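Local coordinates for protein Cow rumen GH26 endo-mannanase (Metagenome, PDB 6UEH) that probably hydrolyses internal beta-1,4-mannosidic linkages in mannans such as galactomannan, as a family 26 endo-mannanase from the cow rumen, at residues H355-S367 and W373-D386. Numbering follows the deposited sequence.
Sequences HNLIWEQNLYAWS and WYAGDEYVDMIGYD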
loop_
_atom_site.group_PDB
_atom_site.type_symbol
_atom_site.label_atom_id
_atom_site.label_comp_id
_atom_site.label_asym_id
_atom_site.label_seq_id
_atom_site.Cartn_x
_atom_site.Cartn_y
_atom_site.Cartn_z
ATOM N N HIS A 355 12.103 -1.142 -21.778
ATOM C CA HIS A 355 11.560 0.154 -21.383
ATOM C C HIS A 355 10.035 0.164 -21.379
ATOM O O HIS A 355 9.415 1.223 -21.286
ATOM C CB HIS A 355 12.086 1.248 -22.313
ATOM C CG HIS A 355 13.577 1.248 -22.457
ATOM N ND1 HIS A 355 14.420 1.679 -21.456
ATOM C CD2 HIS A 355 14.375 0.855 -23.479
ATOM C CE1 HIS A 355 15.674 1.558 -21.857
ATOM N NE2 HIS A 355 15.673 1.059 -23.082
ATOM N N ASN A 356 9.440 -1.021 -21.470
ATOM C CA ASN A 356 7.989 -1.159 -21.525
ATOM C C ASN A 356 7.379 -1.421 -20.154
ATOM O O ASN A 356 6.231 -1.847 -20.051
ATOM C CB ASN A 356 7.606 -2.291 -22.479
ATOM C CG ASN A 356 8.189 -3.630 -22.054
ATOM O OD1 ASN A 356 9.293 -3.693 -21.511
ATOM N ND2 ASN A 356 7.448 -4.706 -22.297
ATOM N N LEU A 357 8.150 -1.160 -19.105
ATOM C CA LEU A 357 7.756 -1.541 -17.756
ATOM C C LEU A 357 7.343 -0.354 -16.899
ATOM O O LEU A 357 7.979 0.700 -16.925
ATOM C CB LEU A 357 8.899 -2.287 -17.066
ATOM C CG LEU A 357 9.502 -3.463 -17.833
ATOM C CD1 LEU A 357 10.670 -4.061 -17.059
ATOM C CD2 LEU A 357 8.438 -4.518 -18.123
ATOM N N ILE A 358 6.265 -0.541 -16.146
ATOM C CA ILE A 358 5.874 0.397 -15.104
ATOM C C ILE A 358 6.268 -0.216 -13.767
ATOM O O ILE A 358 5.643 -1.169 -13.305
ATOM C CB ILE A 358 4.365 0.704 -15.135
ATOM C CG1 ILE A 358 3.977 1.304 -16.490
ATOM C CG2 ILE A 358 3.987 1.649 -14.003
ATOM C CD1 ILE A 358 2.515 1.672 -16.602
ATOM N N TRP A 359 7.320 0.320 -13.161
ATOM C CA TRP A 359 7.917 -0.298 -11.984
ATOM C C TRP A 359 7.112 -0.020 -10.716
ATOM O O TRP A 359 7.079 1.108 -10.221
ATOM C CB TRP A 359 9.359 0.186 -11.812
ATOM C CG TRP A 359 10.263 -0.233 -12.933
ATOM C CD1 TRP A 359 10.376 0.350 -14.164
ATOM C CD2 TRP A 359 11.183 -1.331 -12.924
ATOM N NE1 TRP A 359 11.310 -0.318 -14.921
ATOM C CE2 TRP A 359 11.820 -1.354 -14.181
ATOM C CE3 TRP A 359 11.531 -2.296 -11.972
ATOM C CZ2 TRP A 359 12.783 -2.304 -14.512
ATOM C CZ3 TRP A 359 12.487 -3.238 -12.303
ATOM C CH2 TRP A 359 13.101 -3.235 -13.562
ATOM N N GLU A 360 6.468 -1.060 -10.195
ATOM C CA GLU A 360 5.700 -0.942 -8.960
ATOM C C GLU A 360 6.434 -1.605 -7.804
ATOM O O GLU A 360 6.749 -2.797 -7.853
ATOM C CB GLU A 360 4.309 -1.561 -9.113
ATOM C CG GLU A 360 3.458 -1.456 -7.854
ATOM C CD GLU A 360 2.021 -1.886 -8.074
ATOM O OE1 GLU A 360 1.779 -2.752 -8.940
ATOM O OE2 GLU A 360 1.129 -1.351 -7.384
ATOM N N GLN A 361 6.708 -0.825 -6.766
ATOM C CA GLN A 361 7.386 -1.346 -5.591
ATOM C C GLN A 361 6.444 -1.370 -4.395
ATOM O O GLN A 361 5.753 -0.388 -4.117
ATOM C CB GLN A 361 8.626 -0.509 -5.270
ATOM C CG GLN A 361 9.430 -1.032 -4.090
ATOM C CD GLN A 361 10.720 -0.268 -3.882
ATOM O OE1 GLN A 361 10.713 0.953 -3.699
ATOM N NE2 GLN A 361 11.841 -0.981 -3.919
ATOM N N ASN A 362 6.409 -2.502 -3.699
ATOM C CA ASN A 362 5.632 -2.605 -2.476
ATOM C C ASN A 362 6.263 -1.794 -1.353
ATOM O O ASN A 362 7.486 -1.706 -1.244
ATOM C CB ASN A 362 5.490 -4.068 -2.038
ATOM C CG ASN A 362 4.289 -4.758 -2.665
ATOM O OD1 ASN A 362 4.435 -5.739 -3.389
ATOM N ND2 ASN A 362 3.098 -4.256 -2.374
ATOM N N LEU A 363 5.420 -1.185 -0.534
ATOM C CA LEU A 363 5.859 -0.602 0.721
ATOM C C LEU A 363 4.865 -1.011 1.790
ATOM O O LEU A 363 3.709 -1.311 1.487
ATOM C CB LEU A 363 5.965 0.924 0.630
ATOM C CG LEU A 363 7.117 1.521 -0.184
ATOM C CD1 LEU A 363 6.978 3.032 -0.276
ATOM C CD2 LEU A 363 8.457 1.149 0.424
ATOM N N TYR A 364 5.316 -1.041 3.037
ATOM C CA TYR A 364 4.406 -1.226 4.155
ATOM C C TYR A 364 4.341 0.060 4.969
ATOM O O TYR A 364 5.061 1.014 4.687
ATOM C CB TYR A 364 4.839 -2.413 5.016
ATOM C CG TYR A 364 4.543 -3.742 4.360
ATOM C CD1 TYR A 364 3.304 -4.351 4.513
ATOM C CD2 TYR A 364 5.491 -4.375 3.566
ATOM C CE1 TYR A 364 3.023 -5.562 3.906
ATOM C CE2 TYR A 364 5.220 -5.587 2.958
ATOM C CZ TYR A 364 3.985 -6.175 3.130
ATOM O OH TYR A 364 3.709 -7.378 2.524
ATOM N N ALA A 365 3.464 0.090 5.965
ATOM C CA ALA A 365 3.274 1.295 6.761
ATOM C C ALA A 365 3.346 0.996 8.253
ATOM O O ALA A 365 2.676 1.648 9.052
ATOM C CB ALA A 365 1.946 1.946 6.417
ATOM N N TRP A 366 4.162 0.012 8.622
ATOM C CA TRP A 366 4.287 -0.394 10.019
ATOM C C TRP A 366 4.823 0.736 10.893
ATOM O O TRP A 366 4.346 0.957 12.004
ATOM C CB TRP A 366 5.205 -1.615 10.154
ATOM C CG TRP A 366 4.863 -2.762 9.256
ATOM C CD1 TRP A 366 5.696 -3.379 8.365
ATOM C CD2 TRP A 366 3.603 -3.439 9.160
ATOM N NE1 TRP A 366 5.033 -4.395 7.722
ATOM C CE2 TRP A 366 3.746 -4.452 8.191
ATOM C CE3 TRP A 366 2.368 -3.287 9.799
ATOM C CZ2 TRP A 366 2.702 -5.309 7.846
ATOM C CZ3 TRP A 366 1.331 -4.137 9.453
ATOM C CH2 TRP A 366 1.506 -5.135 8.486
ATOM N N SER A 367 5.822 1.444 10.375
ATOM C CA SER A 367 6.493 2.501 11.117
ATOM C C SER A 367 7.103 3.483 10.122
ATOM O O SER A 367 7.119 3.206 8.924
ATOM C CB SER A 367 7.567 1.908 12.035
ATOM O OG SER A 367 8.681 1.452 11.288
ATOM N N TRP A 373 12.711 1.019 2.769
ATOM C CA TRP A 373 12.613 -0.009 1.737
ATOM C C TRP A 373 12.202 0.586 0.390
ATOM O O TRP A 373 11.971 -0.144 -0.574
ATOM C CB TRP A 373 11.617 -1.093 2.153
ATOM C CG TRP A 373 12.013 -1.827 3.395
ATOM C CD1 TRP A 373 11.813 -1.428 4.685
ATOM C CD2 TRP A 373 12.674 -3.097 3.465
ATOM N NE1 TRP A 373 12.311 -2.369 5.554
ATOM C CE2 TRP A 373 12.845 -3.402 4.831
ATOM C CE3 TRP A 373 13.136 -4.004 2.506
ATOM C CZ2 TRP A 373 13.461 -4.578 5.260
ATOM C CZ3 TRP A 373 13.748 -5.169 2.936
ATOM C CH2 TRP A 373 13.904 -5.446 4.301
ATOM N N TYR A 374 12.110 1.912 0.332
ATOM C CA TYR A 374 11.763 2.614 -0.901
ATOM C C TYR A 374 13.021 2.930 -1.706
ATOM O O TYR A 374 13.976 3.498 -1.179
ATOM C CB TYR A 374 10.986 3.893 -0.581
ATOM C CG TYR A 374 10.585 4.719 -1.785
ATOM C CD1 TYR A 374 9.887 4.150 -2.845
ATOM C CD2 TYR A 374 10.877 6.075 -1.846
ATOM C CE1 TYR A 374 9.510 4.906 -3.940
ATOM C CE2 TYR A 374 10.504 6.839 -2.936
ATOM C CZ TYR A 374 9.820 6.251 -3.979
ATOM O OH TYR A 374 9.447 7.013 -5.063
ATOM N N ALA A 375 13.020 2.557 -2.982
ATOM C CA ALA A 375 14.210 2.685 -3.818
ATOM C C ALA A 375 14.412 4.095 -4.374
ATOM O O ALA A 375 15.444 4.379 -4.983
ATOM C CB ALA A 375 14.153 1.688 -4.955
ATOM N N GLY A 376 13.435 4.972 -4.176
ATOM C CA GLY A 376 13.568 6.354 -4.608
ATOM C C GLY A 376 12.759 6.695 -5.846
ATOM O O GLY A 376 12.416 5.816 -6.636
ATOM N N ASP A 377 12.472 7.983 -6.018
ATOM C CA ASP A 377 11.613 8.460 -7.103
ATOM C C ASP A 377 12.132 8.105 -8.493
ATOM O O ASP A 377 11.352 7.964 -9.433
ATOM C CB ASP A 377 11.436 9.978 -7.014
ATOM C CG ASP A 377 10.634 10.403 -5.802
ATOM O OD1 ASP A 377 9.938 9.548 -5.213
ATOM O OD2 ASP A 377 10.694 11.597 -5.443
ATOM N N GLU A 378 13.447 7.972 -8.625
ATOM C CA GLU A 378 14.054 7.750 -9.930
ATOM C C GLU A 378 14.103 6.266 -10.308
ATOM O O GLU A 378 14.523 5.916 -11.409
ATOM C CB GLU A 378 15.459 8.367 -9.969
ATOM C CG GLU A 378 16.512 7.660 -9.117
ATOM C CD GLU A 378 16.419 7.972 -7.622
ATOM O OE1 GLU A 378 15.467 8.659 -7.196
ATOM O OE2 GLU A 378 17.312 7.528 -6.869
ATOM N N TYR A 379 13.654 5.399 -9.401
ATOM C CA TYR A 379 13.684 3.956 -9.641
ATOM C C TYR A 379 12.316 3.280 -9.522
ATOM O O TYR A 379 12.206 2.068 -9.711
ATOM C CB TYR A 379 14.653 3.277 -8.669
ATOM C CG TYR A 379 16.111 3.417 -9.037
ATOM C CD1 TYR A 379 16.692 2.577 -9.979
ATOM C CD2 TYR A 379 16.911 4.376 -8.435
ATOM C CE1 TYR A 379 18.027 2.698 -10.318
ATOM C CE2 TYR A 379 18.248 4.507 -8.768
ATOM C CZ TYR A 379 18.800 3.663 -9.708
ATOM O OH TYR A 379 20.128 3.785 -10.044
ATOM N N VAL A 380 11.287 4.056 -9.194
ATOM C CA VAL A 380 9.955 3.510 -8.927
ATOM C C VAL A 380 8.871 4.350 -9.615
ATOM O O VAL A 380 8.955 5.578 -9.629
ATOM C CB VAL A 380 9.671 3.441 -7.401
ATOM C CG1 VAL A 380 8.291 2.861 -7.126
ATOM C CG2 VAL A 380 10.743 2.617 -6.686
ATOM N N ASP A 381 7.862 3.691 -10.184
ATOM C CA ASP A 381 6.787 4.387 -10.894
ATOM C C ASP A 381 5.443 4.296 -10.180
ATOM O O ASP A 381 4.495 4.996 -10.537
ATOM C CB ASP A 381 6.630 3.826 -12.307
ATOM C CG ASP A 381 7.893 3.952 -13.127
ATOM O OD1 ASP A 381 8.545 5.014 -13.051
ATOM O OD2 ASP A 381 8.232 2.988 -13.844
ATOM N N MET A 382 5.356 3.423 -9.183
ATOM C CA MET A 382 4.092 3.159 -8.508
ATOM C C MET A 382 4.351 2.462 -7.179
ATOM O O MET A 382 5.277 1.662 -7.067
ATOM C CB MET A 382 3.182 2.300 -9.395
ATOM C CG MET A 382 1.811 1.988 -8.807
ATOM S SD MET A 382 0.826 0.892 -9.861
ATOM C CE MET A 382 0.768 1.842 -11.382
ATOM N N ILE A 383 3.537 2.772 -6.175
ATOM C CA ILE A 383 3.634 2.104 -4.884
ATOM C C ILE A 383 2.493 1.111 -4.709
ATOM O O ILE A 383 1.326 1.462 -4.868
ATOM C CB ILE A 383 3.608 3.107 -3.712
ATOM C CG1 ILE A 383 4.725 4.140 -3.864
ATOM C CG2 ILE A 383 3.733 2.372 -2.382
ATOM C CD1 ILE A 383 6.108 3.544 -3.850
ATOM N N GLY A 384 2.832 -0.130 -4.381
ATOM C CA GLY A 384 1.821 -1.139 -4.133
ATOM C C GLY A 384 1.708 -1.467 -2.659
ATOM O O GLY A 384 2.702 -1.449 -1.936
ATOM N N TYR A 385 0.492 -1.748 -2.204
ATOM C CA TYR A 385 0.298 -2.237 -0.845
ATOM C C TYR A 385 -0.454 -3.559 -0.889
ATOM O O TYR A 385 -1.503 -3.666 -1.523
ATOM C CB TYR A 385 -0.457 -1.220 0.021
ATOM C CG TYR A 385 -0.539 -1.656 1.468
ATOM C CD1 TYR A 385 0.576 -1.581 2.296
ATOM C CD2 TYR A 385 -1.716 -2.165 2.001
ATOM C CE1 TYR A 385 0.520 -1.990 3.614
ATOM C CE2 TYR A 385 -1.783 -2.579 3.323
ATOM C CZ TYR A 385 -0.658 -2.489 4.122
ATOM O OH TYR A 385 -0.708 -2.899 5.435
ATOM N N ASP A 386 0.099 -4.571 -0.229
ATOM C CA ASP A 386 -0.539 -5.878 -0.180
ATOM C C ASP A 386 -1.304 -6.025 1.128
ATOM O O ASP A 386 -0.712 -6.212 2.193
ATOM C CB ASP A 386 0.500 -6.985 -0.350
ATOM C CG ASP A 386 1.068 -7.028 -1.757
ATOM O OD1 ASP A 386 0.838 -6.072 -2.529
ATOM O OD2 ASP A 386 1.741 -8.016 -2.099
HETATM O O HOH W 1 10.009 -2.162 -0.742
HETATM O O HOH W 2 2.852 -3.780 0.915
HETATM O O HOH W 3 1.277 -8.356 2.972
HETATM O O HOH W 4 1.380 -1.917 6.896
#
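D381 and W359 grip each other just ahead of strand 382-386. The carboxylate OD2 of D381 accepts a hydrogen bond from the backbone N of W359 at 2.9 Å, on its anti side and slightly out of its plane. The same OD2 lies at the indole edge, near the ring plane, 3.4 Å from W359 CD1. In return D381 N donates to W359 O at 2.7 Å. The other oxygen, OD1, is held by S146. Strands 357-362 and 382-386 then pair in parallel, through backbone bonds from Q361 N to M382 O, G384 N to Q361 O and L363 N to G384 O. They are neighbours in the (beta/alpha)8 barrel of the family 26 catalytic domain, and strand 423-429 lies beyond 382-386.

Q361 reaches back to the loop Y374-V380. Its chain is extended as far as CD, with CG anti to the backbone N (chi1 -177°). A375 N donates to Q361 OE1 at 2.9 Å, in the amide plane on a lone pair. V380 CG2 and Y374 CD1 also border OE1. Replacing Q361 with an alanine would probably leave A375 N without its acceptor and open a gap beside V380.

On the other face of the sheet, E360 lies against M382, OE2 being 3.4 Å from SD. E360 OE1 is hydrogen-bonded to Y447 OH. A CB on G384 would clash with E360 OE2, so the absence of a side chain is consistent with this packing. N362 ND2 donates to D386 OD1 at 2.9 Å, from above the carboxylate plane; amide and carboxylate are nearly perpendicular (86°). A weak bond joins ND2 to G384 O. R309 ties N362 OD1 to D386 OD2, which probably steadies both groups.

L363 packs CD1 on I383 CD1 at 3.7 Å, while its CD2 meets Y374 CB. Water links A365 N to Y385 OH.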